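Local coordinates for protein alginate lyase (Paenibacillus sp. FPU-7, PDB 6KFN) that probably cleaves the polysaccharide alginate by beta-elimination, releasing unsaturated oligosaccharides, as expected of a mannuronate-specific alginate lyase built on a right-handed parallel beta-helix, at residues V28-G32 with V59-L64; G124-I130 with S164-I170; N132-T138 with V173-V179; L263-P268 with R286-G290. One frame throughout, in Å; residues are numbered along the deposited sequence.

Interaction 1. Residues V28-G32 with V59-L64; sequences VLAEG and VNPAVL
This is a turn-to-turn contact between successive coils near the N-terminal end of the beta-helix. Residues 28-32 carry the end of strand 25-29 into a corner, and 59-64 lead into strand 63-65. The touching backbones run 114° apart, so they cross instead of pairing as strands; the closest CA pairs are Glu31-Ala62 (4.8 Å) and Gly32-Asn60 (5.2 Å). Ala30 and Glu31 adopt polyproline II angles (phi/psi near -60/140), then Gly32 turns to 83/-6, a positive phi at which a CB would collide with the preceding carbonyl. There Gly32 N donates to Asn60 O at 2.9 Å. Glu31, with chi1 m and chi2 t, reaches along the corner so that OE2 accepts from Asn60 N at 2.8 Å, a carboxylate taking up a main-chain NH of a loop. On the inner side the contact is apolar: Leu29 CB meets Ala62 CB at 3.6 Å, and Leu29 CD1 meets Leu64 CD2 at 3.8 Å, both leucines in the mt rotamer. Phe35 of strand 34-36 packs on Leu29, Ala62 and Leu64; Leu87 also touches Leu29 and Ala62, Ile53 of strand 51-55 touches Leu29, and Lys88 of strand 88-92 packs against Pro61 and Val63.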
loop_
_atom_site.group_PDB
_atom_site.type_symbol
_atom_site.label_atom_id
_atom_site.label_comp_id
_atom_site.label_asym_id
_atom_site.label_seq_id
_atom_site.Cartn_x
_atom_site.Cartn_y
_atom_site.Cartn_z
ATOM N N VAL A 28 -15.578 -9.312 -15.384
ATOM C CA VAL A 28 -16.574 -9.132 -14.332
ATOM C C VAL A 28 -16.713 -10.441 -13.574
ATOM O O VAL A 28 -17.148 -11.447 -14.144
ATOM C CB VAL A 28 -17.921 -8.672 -14.901
ATOM C CG1 VAL A 28 -18.882 -8.375 -13.761
ATOM C CG2 VAL A 28 -17.752 -7.440 -15.814
ATOM N N LEU A 29 -16.310 -10.443 -12.305
ATOM C CA LEU A 29 -16.207 -11.651 -11.512
ATOM C C LEU A 29 -17.432 -11.840 -10.614
ATOM O O LEU A 29 -17.874 -10.925 -9.914
ATOM C CB LEU A 29 -14.944 -11.610 -10.672
ATOM C CG LEU A 29 -13.645 -11.436 -11.463
ATOM C CD1 LEU A 29 -12.455 -11.601 -10.558
ATOM C CD2 LEU A 29 -13.600 -12.405 -12.633
ATOM N N ALA A 30 -17.989 -13.048 -10.653
ATOM C CA ALA A 30 -19.231 -13.336 -9.954
ATOM C C ALA A 30 -19.119 -13.139 -8.446
ATOM O O ALA A 30 -18.148 -13.544 -7.816
ATOM C CB ALA A 30 -19.637 -14.784 -10.235
ATOM N N GLU A 31 -20.143 -12.520 -7.855
ATOM C CA GLU A 31 -20.219 -12.383 -6.404
ATOM C C GLU A 31 -20.228 -13.741 -5.732
ATOM O O GLU A 31 -20.809 -14.697 -6.221
ATOM C CB GLU A 31 -21.455 -11.599 -6.001
ATOM C CG GLU A 31 -21.366 -10.119 -6.339
ATOM C CD GLU A 31 -22.507 -9.355 -5.729
ATOM O OE1 GLU A 31 -23.427 -8.962 -6.465
ATOM O OE2 GLU A 31 -22.522 -9.180 -4.488
ATOM N N GLY A 32 -19.599 -13.819 -4.571
ATOM C CA GLY A 32 -19.634 -15.021 -3.774
ATOM C C GLY A 32 -18.637 -16.069 -4.183
ATOM O O GLY A 32 -18.506 -17.075 -3.490
ATOM N N VAL A 59 -22.309 -6.692 -2.669
ATOM C CA VAL A 59 -22.911 -7.352 -1.517
ATOM C C VAL A 59 -21.996 -8.456 -1.013
ATOM O O VAL A 59 -21.749 -8.573 0.187
ATOM C CB VAL A 59 -24.323 -7.869 -1.839
ATOM C CG1 VAL A 59 -24.844 -8.730 -0.681
ATOM C CG2 VAL A 59 -25.255 -6.695 -2.108
ATOM N N ASN A 60 -21.428 -9.242 -1.924
ATOM C CA ASN A 60 -20.579 -10.372 -1.564
ATOM C C ASN A 60 -19.451 -10.361 -2.579
ATOM O O ASN A 60 -19.468 -11.146 -3.539
ATOM C CB ASN A 60 -21.371 -11.674 -1.667
ATOM C CG ASN A 60 -20.727 -12.822 -0.938
ATOM O OD1 ASN A 60 -19.653 -12.703 -0.373
ATOM N ND2 ASN A 60 -21.419 -13.946 -0.910
ATOM N N PRO A 61 -18.470 -9.467 -2.426
ATOM C CA PRO A 61 -17.438 -9.301 -3.467
ATOM C C PRO A 61 -16.765 -10.606 -3.843
ATOM O O PRO A 61 -16.486 -11.452 -2.995
ATOM C CB PRO A 61 -16.444 -8.334 -2.829
ATOM C CG PRO A 61 -17.293 -7.552 -1.851
ATOM C CD PRO A 61 -18.277 -8.539 -1.302
ATOM N N ALA A 62 -16.411 -10.727 -5.129
ATOM C CA ALA A 62 -15.525 -11.787 -5.567
ATOM C C ALA A 62 -14.194 -11.714 -4.824
ATOM O O ALA A 62 -13.709 -10.632 -4.493
ATOM C CB ALA A 62 -15.307 -11.670 -7.076
ATOM N N VAL A 63 -13.593 -12.881 -4.627
ATOM C CA VAL A 63 -12.344 -13.040 -3.899
ATOM C C VAL A 63 -11.288 -13.639 -4.814
ATOM O O VAL A 63 -11.526 -14.676 -5.437
ATOM C CB VAL A 63 -12.504 -13.970 -2.688
ATOM C CG1 VAL A 63 -11.176 -14.119 -1.935
ATOM C CG2 VAL A 63 -13.601 -13.476 -1.735
ATOM N N LEU A 64 -10.114 -12.998 -4.880
ATOM C CA LEU A 64 -8.939 -13.596 -5.477
ATOM C C LEU A 64 -8.078 -14.160 -4.354
ATOM O O LEU A 64 -7.584 -13.421 -3.514
ATOM C CB LEU A 64 -8.115 -12.590 -6.293
ATOM C CG LEU A 64 -8.844 -11.809 -7.366
ATOM C CD1 LEU A 64 -7.851 -10.994 -8.168
ATOM C CD2 LEU A 64 -9.641 -12.710 -8.259
#

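Interaction 2. Residues G124-I130 with S164-I170; sequences GSSDNII and SADRNVI
Main-chain pairing sets the frame: the segments run parallel, 2° apart, with Ile129 opposite Val169 (CA-CA 4.6 Å) and Ile130 opposite Ile170 (CA-CA 5.1 Å). Val169 N donates to Asn128 O, Ile130 N to Val169 O and, upstream, Asp127 N to Asp166 O, each at 2.9 Å. Asp127 and Arg167 both adopt left-handed helical angles (phi/psi near 60/30), so the same bend occurs in both coils. Asn128 and Asn168, both chi1 m, form two rungs of an asparagine ladder, as in other pectate-lyase-like beta-helices: Asn168 OD1 accepts from Asn128 N and ND2, both at 3.0 Å, and Asn168 ND2 donates to Ser125 O at 2.9 Å. Asn128 OD1 accepts from Val104 N. Among the other side-chain bonds, Ser126 OG accepts from the main-chain Asp166 N at 3.0 Å, and a two-pronged salt bridge joins Arg167 NE to Asp127 OD1 and NH2 to OD2, each 2.9 Å. Apolar contacts are Ile129 CD1-Val169 CG1 (3.7 Å) and, on the opposite sheet face, Ile130 CG2-Ile170 CG1 (3.9 Å).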
loop_
_atom_site.group_PDB
_atom_site.type_symbol
_atom_site.label_atom_id
_atom_site.label_comp_id
_atom_site.label_asym_id
_atom_site.label_seq_id
_atom_site.Cartn_x
_atom_site.Cartn_y
_atom_site.Cartn_z
ATOM N N GLY A 124 9.802 0.430 -10.685
ATOM C CA GLY A 124 9.430 1.586 -11.490
ATOM C C GLY A 124 7.938 1.860 -11.576
ATOM O O GLY A 124 7.555 2.805 -12.266
ATOM N N SER A 125 7.106 1.094 -10.896
ATOM C CA SER A 125 5.655 1.279 -10.981
ATOM C C SER A 125 5.273 2.651 -10.473
ATOM O O SER A 125 5.490 2.952 -9.294
ATOM C CB SER A 125 4.953 0.222 -10.114
ATOM O OG SER A 125 5.087 -1.074 -10.654
ATOM N N SER A 126 4.683 3.477 -11.351
ATOM C CA SER A 126 4.477 4.884 -11.089
ATOM C C SER A 126 3.082 5.334 -11.498
ATOM O O SER A 126 2.405 4.730 -12.329
ATOM C CB SER A 126 5.530 5.707 -11.830
ATOM O OG SER A 126 6.843 5.416 -11.392
ATOM N N ASP A 127 2.671 6.470 -10.913
ATOM C CA ASP A 127 1.422 7.109 -11.304
ATOM C C ASP A 127 0.219 6.201 -11.070
ATOM O O ASP A 127 -0.761 6.247 -11.811
ATOM C CB ASP A 127 1.445 7.638 -12.747
ATOM C CG ASP A 127 2.600 8.587 -12.945
ATOM O OD1 ASP A 127 2.566 9.687 -12.327
ATOM O OD2 ASP A 127 3.560 8.251 -13.694
ATOM N N ASN A 128 0.292 5.379 -10.021
ATOM C CA ASN A 128 -0.799 4.489 -9.641
ATOM C C ASN A 128 -1.556 5.089 -8.463
ATOM O O ASN A 128 -1.070 5.998 -7.793
ATOM C CB ASN A 128 -0.250 3.129 -9.262
ATOM C CG ASN A 128 0.608 2.536 -10.369
ATOM O OD1 ASN A 128 0.078 2.210 -11.435
ATOM N ND2 ASN A 128 1.896 2.368 -10.132
ATOM N N ILE A 129 -2.752 4.554 -8.203
ATOM C CA ILE A 129 -3.525 4.950 -7.030
ATOM C C ILE A 129 -4.172 3.722 -6.416
ATOM O O ILE A 129 -4.679 2.867 -7.129
ATOM C CB ILE A 129 -4.558 6.044 -7.348
ATOM C CG1 ILE A 129 -5.271 6.534 -6.075
ATOM C CG2 ILE A 129 -5.520 5.633 -8.424
ATOM C CD1 ILE A 129 -5.925 7.865 -6.233
ATOM N N ILE A 130 -4.170 3.675 -5.100
ATOM C CA ILE A 130 -5.051 2.811 -4.339
ATOM C C ILE A 130 -5.918 3.703 -3.470
ATOM O O ILE A 130 -5.415 4.536 -2.711
ATOM C CB ILE A 130 -4.314 1.710 -3.554
ATOM C CG1 ILE A 130 -5.334 0.832 -2.826
ATOM C CG2 ILE A 130 -3.240 2.242 -2.621
ATOM C CD1 ILE A 130 -4.787 -0.482 -2.317
ATOM N N SER A 164 12.525 3.805 -8.904
ATOM C CA SER A 164 11.675 4.977 -9.137
ATOM C C SER A 164 10.197 4.587 -9.284
ATOM O O SER A 164 9.564 4.784 -10.326
ATOM C CB SER A 164 12.161 5.731 -10.365
ATOM O OG SER A 164 13.488 6.231 -10.180
ATOM N N ALA A 165 9.646 4.050 -8.195
ATOM C CA ALA A 165 8.213 3.792 -8.090
ATOM C C ALA A 165 7.588 5.082 -7.571
ATOM O O ALA A 165 7.452 5.302 -6.363
ATOM C CB ALA A 165 7.961 2.616 -7.147
ATOM N N ASP A 166 7.268 5.979 -8.516
ATOM C CA ASP A 166 7.081 7.390 -8.237
ATOM C C ASP A 166 5.628 7.836 -8.405
ATOM O O ASP A 166 4.864 7.288 -9.205
ATOM C CB ASP A 166 7.971 8.217 -9.151
ATOM C CG ASP A 166 9.485 8.075 -8.802
ATOM O OD1 ASP A 166 9.826 7.472 -7.775
ATOM O OD2 ASP A 166 10.327 8.585 -9.571
ATOM N N ARG A 167 5.280 8.891 -7.656
ATOM C CA ARG A 167 3.998 9.560 -7.802
ATOM C C ARG A 167 2.816 8.622 -7.564
ATOM O O ARG A 167 1.737 8.818 -8.107
ATOM C CB ARG A 167 3.874 10.303 -9.154
ATOM C CG ARG A 167 4.975 11.329 -9.368
ATOM C CD ARG A 167 4.919 11.928 -10.803
ATOM N NE ARG A 167 5.090 10.919 -11.822
ATOM C CZ ARG A 167 6.214 10.303 -12.148
ATOM N NH1 ARG A 167 7.387 10.771 -11.738
ATOM N NH2 ARG A 167 6.184 9.232 -12.909
ATOM N N ASN A 168 3.010 7.617 -6.710
ATOM C CA ASN A 168 1.911 6.752 -6.327
ATOM C C ASN A 168 1.118 7.392 -5.203
ATOM O O ASN A 168 1.657 8.060 -4.331
ATOM C CB ASN A 168 2.442 5.373 -5.920
ATOM C CG ASN A 168 3.085 4.677 -7.093
ATOM O OD1 ASN A 168 2.425 4.460 -8.118
ATOM N ND2 ASN A 168 4.355 4.300 -6.968
ATOM N N VAL A 169 -0.206 7.190 -5.268
ATOM C CA VAL A 169 -1.160 7.822 -4.380
ATOM C C VAL A 169 -1.909 6.772 -3.581
ATOM O O VAL A 169 -2.423 5.802 -4.143
ATOM C CB VAL A 169 -2.129 8.713 -5.167
ATOM C CG1 VAL A 169 -3.176 9.335 -4.261
ATOM C CG2 VAL A 169 -1.363 9.798 -5.950
ATOM N N ILE A 170 -2.013 7.012 -2.278
ATOM C CA ILE A 170 -2.744 6.208 -1.330
ATOM C C ILE A 170 -3.789 7.142 -0.730
ATOM O O ILE A 170 -3.418 8.107 -0.057
ATOM C CB ILE A 170 -1.801 5.654 -0.248
ATOM C CG1 ILE A 170 -0.721 4.727 -0.878
ATOM C CG2 ILE A 170 -2.586 4.969 0.864
ATOM C CD1 ILE A 170 0.535 4.637 -0.165
HETATM O O HOH W 1 -1.303 8.525 -9.188
#

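Interaction 3. Residues N132-T138 with V173-V179; sequences NSHIYNT and VRIGPGV
The imidazole of His134 (chi1 t) lies beneath the aliphatic part of Arg174: Arg174 CD sits 4.0 Å from the ring centroid and 15° off its normal, a CH-pi contact between residues paired across the sheet. At the ring edge, His134 NE2 donates to Gly176 O at 2.8 Å, tying the side chain to the turn that ends the neighbouring strand. The backbones are parallel, His134 matching Arg174 (CA-CA 4.7 Å) and Ile135 matching Ile175 (CA-CA 4.9 Å). Arg174 N donates to Ser133 O at 2.9 Å, Ile135 N to Arg174 O at 3.0 Å, and Gly176 N to Ile135 O at 2.9 Å. Beyond this, 173-179 has one residue more. Gly176 (phi/psi 94/172) leads into a cis peptide before Pro177, and the register shifts until Asn137 lies against Gly178 (CA-CA 4.2 Å). Asn137 N donates to Pro177 O at 3.1 Å and Thr138 N to Gly178 O at 2.9 Å; a CB on Gly178 would clash with Asn137 OD1. Ile135 and Ile175, both chi1 m, point to the other face, where each packs on Ile149 of strand 149-151. Tyr136 bonds through OH to Glu110, its ring meeting Tyr112 of the preceding coil. Parallel pairing in register along the strands, with aliphatic residues aligned on the inner face and an extra residue taken up in the turn, is typical of the right-handed beta-helix.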
loop_
_atom_site.group_PDB
_atom_site.type_symbol
_atom_site.label_atom_id
_atom_site.label_comp_id
_atom_site.label_asym_id
_atom_site.label_seq_id
_atom_site.Cartn_x
_atom_site.Cartn_y
_atom_site.Cartn_z
ATOM N N ASN A 132 -9.938 4.042 -1.289
ATOM C CA ASN A 132 -11.208 3.499 -0.791
ATOM C C ASN A 132 -11.097 1.986 -0.557
ATOM O O ASN A 132 -11.939 1.209 -0.987
ATOM C CB ASN A 132 -12.356 3.795 -1.756
ATOM C CG ASN A 132 -12.485 5.246 -2.073
ATOM O OD1 ASN A 132 -12.247 6.096 -1.212
ATOM N ND2 ASN A 132 -12.865 5.558 -3.314
ATOM N N SER A 133 -10.028 1.584 0.133
ATOM C CA SER A 133 -9.698 0.185 0.320
ATOM C C SER A 133 -9.317 -0.052 1.778
ATOM O O SER A 133 -8.998 0.880 2.493
ATOM C CB SER A 133 -8.524 -0.220 -0.605
ATOM O OG SER A 133 -8.908 -0.146 -1.983
ATOM N N HIS A 134 -9.322 -1.325 2.184
ATOM C CA HIS A 134 -8.955 -1.735 3.540
ATOM C C HIS A 134 -7.943 -2.851 3.437
ATOM O O HIS A 134 -8.221 -3.880 2.805
ATOM C CB HIS A 134 -10.193 -2.201 4.303
ATOM C CG HIS A 134 -9.944 -2.532 5.757
ATOM N ND1 HIS A 134 -10.853 -3.256 6.490
ATOM C CD2 HIS A 134 -8.930 -2.245 6.595
ATOM C CE1 HIS A 134 -10.403 -3.375 7.730
ATOM N NE2 HIS A 134 -9.231 -2.778 7.818
ATOM N N ILE A 135 -6.779 -2.666 4.084
ATOM C CA ILE A 135 -5.729 -3.649 4.151
ATOM C C ILE A 135 -5.547 -4.012 5.621
ATOM O O ILE A 135 -5.364 -3.117 6.453
ATOM C CB ILE A 135 -4.400 -3.107 3.577
ATOM C CG1 ILE A 135 -4.574 -2.686 2.116
ATOM C CG2 ILE A 135 -3.288 -4.106 3.753
ATOM C CD1 ILE A 135 -3.451 -1.817 1.586
ATOM N N TYR A 136 -5.595 -5.308 5.945
ATOM C CA TYR A 136 -5.459 -5.734 7.331
ATOM C C TYR A 136 -4.878 -7.139 7.350
ATOM O O TYR A 136 -4.847 -7.833 6.336
ATOM C CB TYR A 136 -6.813 -5.604 8.085
ATOM C CG TYR A 136 -7.947 -6.444 7.559
ATOM C CD1 TYR A 136 -8.727 -6.011 6.490
ATOM C CD2 TYR A 136 -8.291 -7.638 8.170
ATOM C CE1 TYR A 136 -9.802 -6.763 6.034
ATOM C CE2 TYR A 136 -9.355 -8.392 7.726
ATOM C CZ TYR A 136 -10.123 -7.964 6.667
ATOM O OH TYR A 136 -11.182 -8.726 6.253
ATOM N N ASN A 137 -4.396 -7.573 8.521
ATOM C CA ASN A 137 -3.909 -8.948 8.693
ATOM C C ASN A 137 -2.840 -9.306 7.653
ATOM O O ASN A 137 -3.005 -10.204 6.824
ATOM C CB ASN A 137 -5.055 -9.966 8.662
ATOM C CG ASN A 137 -5.913 -9.876 9.849
ATOM O OD1 ASN A 137 -5.707 -9.083 10.743
ATOM N ND2 ASN A 137 -6.991 -10.675 9.827
ATOM N N THR A 138 -1.711 -8.600 7.756
ATOM C CA THR A 138 -0.523 -8.845 6.927
ATOM C C THR A 138 0.619 -9.306 7.809
ATOM O O THR A 138 0.570 -9.184 9.034
ATOM C CB THR A 138 -0.118 -7.583 6.161
ATOM O OG1 THR A 138 0.156 -6.554 7.105
ATOM C CG2 THR A 138 -1.215 -7.085 5.228
ATOM N N VAL A 173 -7.696 5.200 2.388
ATOM C CA VAL A 173 -7.473 3.798 2.721
ATOM C C VAL A 173 -7.495 3.616 4.228
ATOM O O VAL A 173 -7.011 4.454 4.969
ATOM C CB VAL A 173 -6.145 3.296 2.071
ATOM C CG1 VAL A 173 -5.778 1.836 2.360
ATOM C CG2 VAL A 173 -6.224 3.474 0.540
ATOM N N ARG A 174 -8.002 2.485 4.662
ATOM C CA ARG A 174 -7.917 2.054 6.048
ATOM C C ARG A 174 -6.884 0.948 6.119
ATOM O O ARG A 174 -6.951 -0.006 5.356
ATOM C CB ARG A 174 -9.260 1.501 6.510
ATOM C CG ARG A 174 -9.343 1.269 8.006
ATOM C CD ARG A 174 -10.760 0.775 8.339
ATOM N NE ARG A 174 -11.662 1.909 8.373
ATOM C CZ ARG A 174 -11.794 2.743 9.405
ATOM N NH1 ARG A 174 -11.123 2.552 10.535
ATOM N NH2 ARG A 174 -12.599 3.789 9.310
ATOM N N ILE A 175 -5.921 1.096 7.011
ATOM C CA ILE A 175 -4.853 0.130 7.162
ATOM C C ILE A 175 -4.844 -0.323 8.617
ATOM O O ILE A 175 -4.901 0.512 9.523
ATOM C CB ILE A 175 -3.480 0.645 6.702
ATOM C CG1 ILE A 175 -3.608 1.279 5.320
ATOM C CG2 ILE A 175 -2.459 -0.473 6.721
ATOM C CD1 ILE A 175 -2.347 1.958 4.821
ATOM N N GLY A 176 -4.771 -1.638 8.824
ATOM C CA GLY A 176 -4.887 -2.227 10.140
ATOM C C GLY A 176 -6.311 -2.636 10.426
ATOM O O GLY A 176 -7.230 -2.302 9.667
ATOM N N PRO A 177 -6.545 -3.340 11.521
ATOM C CA PRO A 177 -5.543 -3.848 12.458
ATOM C C PRO A 177 -4.814 -5.059 11.844
ATOM O O PRO A 177 -5.066 -5.481 10.724
ATOM C CB PRO A 177 -6.378 -4.219 13.667
ATOM C CG PRO A 177 -7.650 -4.779 13.045
ATOM C CD PRO A 177 -7.896 -3.861 11.844
ATOM N N GLY A 178 -3.891 -5.627 12.632
ATOM C CA GLY A 178 -3.219 -6.840 12.204
ATOM C C GLY A 178 -2.202 -6.672 11.107
ATOM O O GLY A 178 -1.759 -7.666 10.542
ATOM N N VAL A 179 -1.829 -5.425 10.796
ATOM C CA VAL A 179 -0.719 -5.158 9.894
ATOM C C VAL A 179 0.537 -5.144 10.745
ATOM O O VAL A 179 0.705 -4.347 11.671
ATOM C CB VAL A 179 -0.973 -3.852 9.122
ATOM C CG1 VAL A 179 0.285 -3.404 8.393
ATOM C CG2 VAL A 179 -2.130 -4.067 8.169
#

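Interaction 4. Residues L263-P268 with R286-G290; sequences LDQAAP and RYPAG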
loop_
_atom_site.group_PDB
_atom_site.type_symbol
_atom_site.label_atom_id
_atom_site.label_comp_id
_atom_site.label_asym_id
_atom_site.label_seq_id
_atom_site.Cartn_x
_atom_site.Cartn_y
_atom_site.Cartn_z
ATOM N N LEU A 263 -1.922 9.091 20.364
ATOM C CA LEU A 263 -0.696 8.414 20.744
ATOM C C LEU A 263 -0.625 7.986 22.208
ATOM O O LEU A 263 0.416 7.498 22.635
ATOM C CB LEU A 263 0.517 9.262 20.372
ATOM C CG LEU A 263 0.628 9.564 18.866
ATOM C CD1 LEU A 263 1.826 10.477 18.596
ATOM C CD2 LEU A 263 0.663 8.332 18.010
ATOM N N ASP A 264 -1.735 8.147 22.958
ATOM C CA ASP A 264 -1.952 7.589 24.288
ATOM C C ASP A 264 -1.194 8.289 25.414
ATOM O O ASP A 264 -1.787 8.579 26.463
ATOM C CB ASP A 264 -1.668 6.088 24.359
ATOM C CG ASP A 264 -2.421 5.341 23.285
ATOM O OD1 ASP A 264 -3.677 5.393 23.299
ATOM O OD2 ASP A 264 -1.786 4.733 22.417
ATOM N N GLN A 265 0.092 8.489 25.238
ATOM C CA GLN A 265 0.999 9.010 26.235
ATOM C C GLN A 265 1.830 10.099 25.559
ATOM O O GLN A 265 1.742 10.322 24.349
ATOM C CB GLN A 265 1.872 7.862 26.805
ATOM C CG GLN A 265 2.718 7.223 25.712
ATOM C CD GLN A 265 3.636 6.082 26.112
ATOM O OE1 GLN A 265 4.693 5.892 25.490
ATOM N NE2 GLN A 265 3.225 5.287 27.093
ATOM N N ALA A 266 2.658 10.780 26.346
ATOM C CA ALA A 266 3.405 11.936 25.842
ATOM C C ALA A 266 4.669 11.572 25.055
ATOM O O ALA A 266 5.167 12.415 24.310
ATOM C CB ALA A 266 3.790 12.864 27.005
ATOM N N ALA A 267 5.191 10.375 25.166
ATOM C CA ALA A 267 6.505 10.102 24.609
ATOM C C ALA A 267 6.578 9.973 23.089
ATOM O O ALA A 267 7.536 10.502 22.513
ATOM C CB ALA A 267 7.145 8.873 25.261
ATOM N N PRO A 268 5.658 9.299 22.391
ATOM C CA PRO A 268 5.841 9.155 20.932
ATOM C C PRO A 268 5.882 10.511 20.226
ATOM O O PRO A 268 5.151 11.431 20.574
ATOM C CB PRO A 268 4.599 8.355 20.529
ATOM C CG PRO A 268 4.301 7.515 21.750
ATOM C CD PRO A 268 4.557 8.444 22.904
ATOM N N ARG A 286 -2.096 16.380 17.902
ATOM C CA ARG A 286 -1.628 15.253 18.717
ATOM C C ARG A 286 -2.518 15.130 19.954
ATOM O O ARG A 286 -2.779 16.155 20.620
ATOM C CB ARG A 286 -0.190 15.485 19.186
ATOM C CG ARG A 286 0.465 14.259 19.805
ATOM C CD ARG A 286 1.627 14.641 20.694
ATOM N NE ARG A 286 2.467 13.500 21.040
ATOM C CZ ARG A 286 2.149 12.586 21.936
ATOM N NH1 ARG A 286 2.961 11.593 22.181
ATOM N NH2 ARG A 286 1.017 12.616 22.598
ATOM N N TYR A 287 -2.898 13.912 20.306
ATOM C CA TYR A 287 -3.589 13.610 21.544
ATOM C C TYR A 287 -2.828 12.496 22.239
ATOM O O TYR A 287 -2.455 11.525 21.584
ATOM C CB TYR A 287 -5.000 13.119 21.255
ATOM C CG TYR A 287 -5.865 14.124 20.604
ATOM C CD1 TYR A 287 -5.912 14.295 19.223
ATOM C CD2 TYR A 287 -6.688 14.923 21.358
ATOM C CE1 TYR A 287 -6.747 15.189 18.647
ATOM C CE2 TYR A 287 -7.529 15.835 20.772
ATOM C CZ TYR A 287 -7.545 15.951 19.434
ATOM O OH TYR A 287 -8.391 16.851 18.802
ATOM N N PRO A 288 -2.642 12.541 23.567
ATOM C CA PRO A 288 -2.779 13.725 24.420
ATOM C C PRO A 288 -1.672 14.740 24.037
ATOM O O PRO A 288 -0.956 14.587 23.043
ATOM C CB PRO A 288 -2.553 13.139 25.810
ATOM C CG PRO A 288 -1.526 12.053 25.578
ATOM C CD PRO A 288 -1.991 11.419 24.281
ATOM N N ALA A 289 -1.515 15.776 24.854
ATOM C CA ALA A 289 -0.349 16.629 24.709
ATOM C C ALA A 289 0.915 15.785 24.826
ATOM O O ALA A 289 0.979 14.813 25.582
ATOM C CB ALA A 289 -0.356 17.671 25.832
ATOM N N GLY A 290 1.951 16.161 24.081
ATOM C CA GLY A 290 3.195 15.423 24.175
ATOM C C GLY A 290 4.130 15.776 23.052
ATOM O O GLY A 290 4.019 16.853 22.449
HETATM O O HOH W 2 -4.476 9.145 22.402
#
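Leu263, at the start of the loop after strand 260-262, continues the inter-coil pairing: its N donates to Tyr287 O at 2.8 Å. Its CB lies over one face of the Arg286 guanidinium, 3.8 Å from NH1. Asp264 forms the centre of a classic gamma turn (phi/psi 75/-50), closed by Gln265 N to Leu263 O at 2.8 Å. Its own N reaches a water at 3.0 Å, and its C packs 3.4 Å from CD of Pro288, which follows a cis peptide; its OD2 accepts from Gly233 N and forms a salt bridge with Arg231. Gln265 offers its main-chain O, which accepts from Arg286 NH1 at 2.8 Å and NH2 at 3.0 Å. Ala266 passes close to Gly290 (CA-CA 3.9 Å), where a side chain on the glycine would clash; a CA-H...O contact links Gly290 CA to Ala266 O at 3.6 Å. Pro268 closes the loop, its O accepting from Arg286 NH1 at 2.7 Å and weakly from NE at 3.4 Å. Arg286 NH2 also donates to Pro288 O at 2.8 Å, and NE bonds to Asn291 O. The positive charge of this single extended arginine is thus met by main-chain carbonyls of both segments instead of by a carboxylate of either.

In the fold
All four contacts join successive coils and reach the same curled parallel sheet. Interactions 1 and 4 lie towards the N-terminal and C-terminal ends of the beta-helix axis, their centres 42 Å apart. Interactions 2 and 3 sit at one level between them, on different parts of the same two coils, and alternate along the chain: strands 129-131 and 134-136 belong to one coil, 169-171 and 174-175 to the next. Their centres are 19 Å apart, yet they touch where Ile130 O meets Val173 CG2 at 3.5 Å. Interactions 1 and 4 touch neither of them. Repeated local coil-to-coil bonding of this kind builds the elongated solenoid of the enzyme.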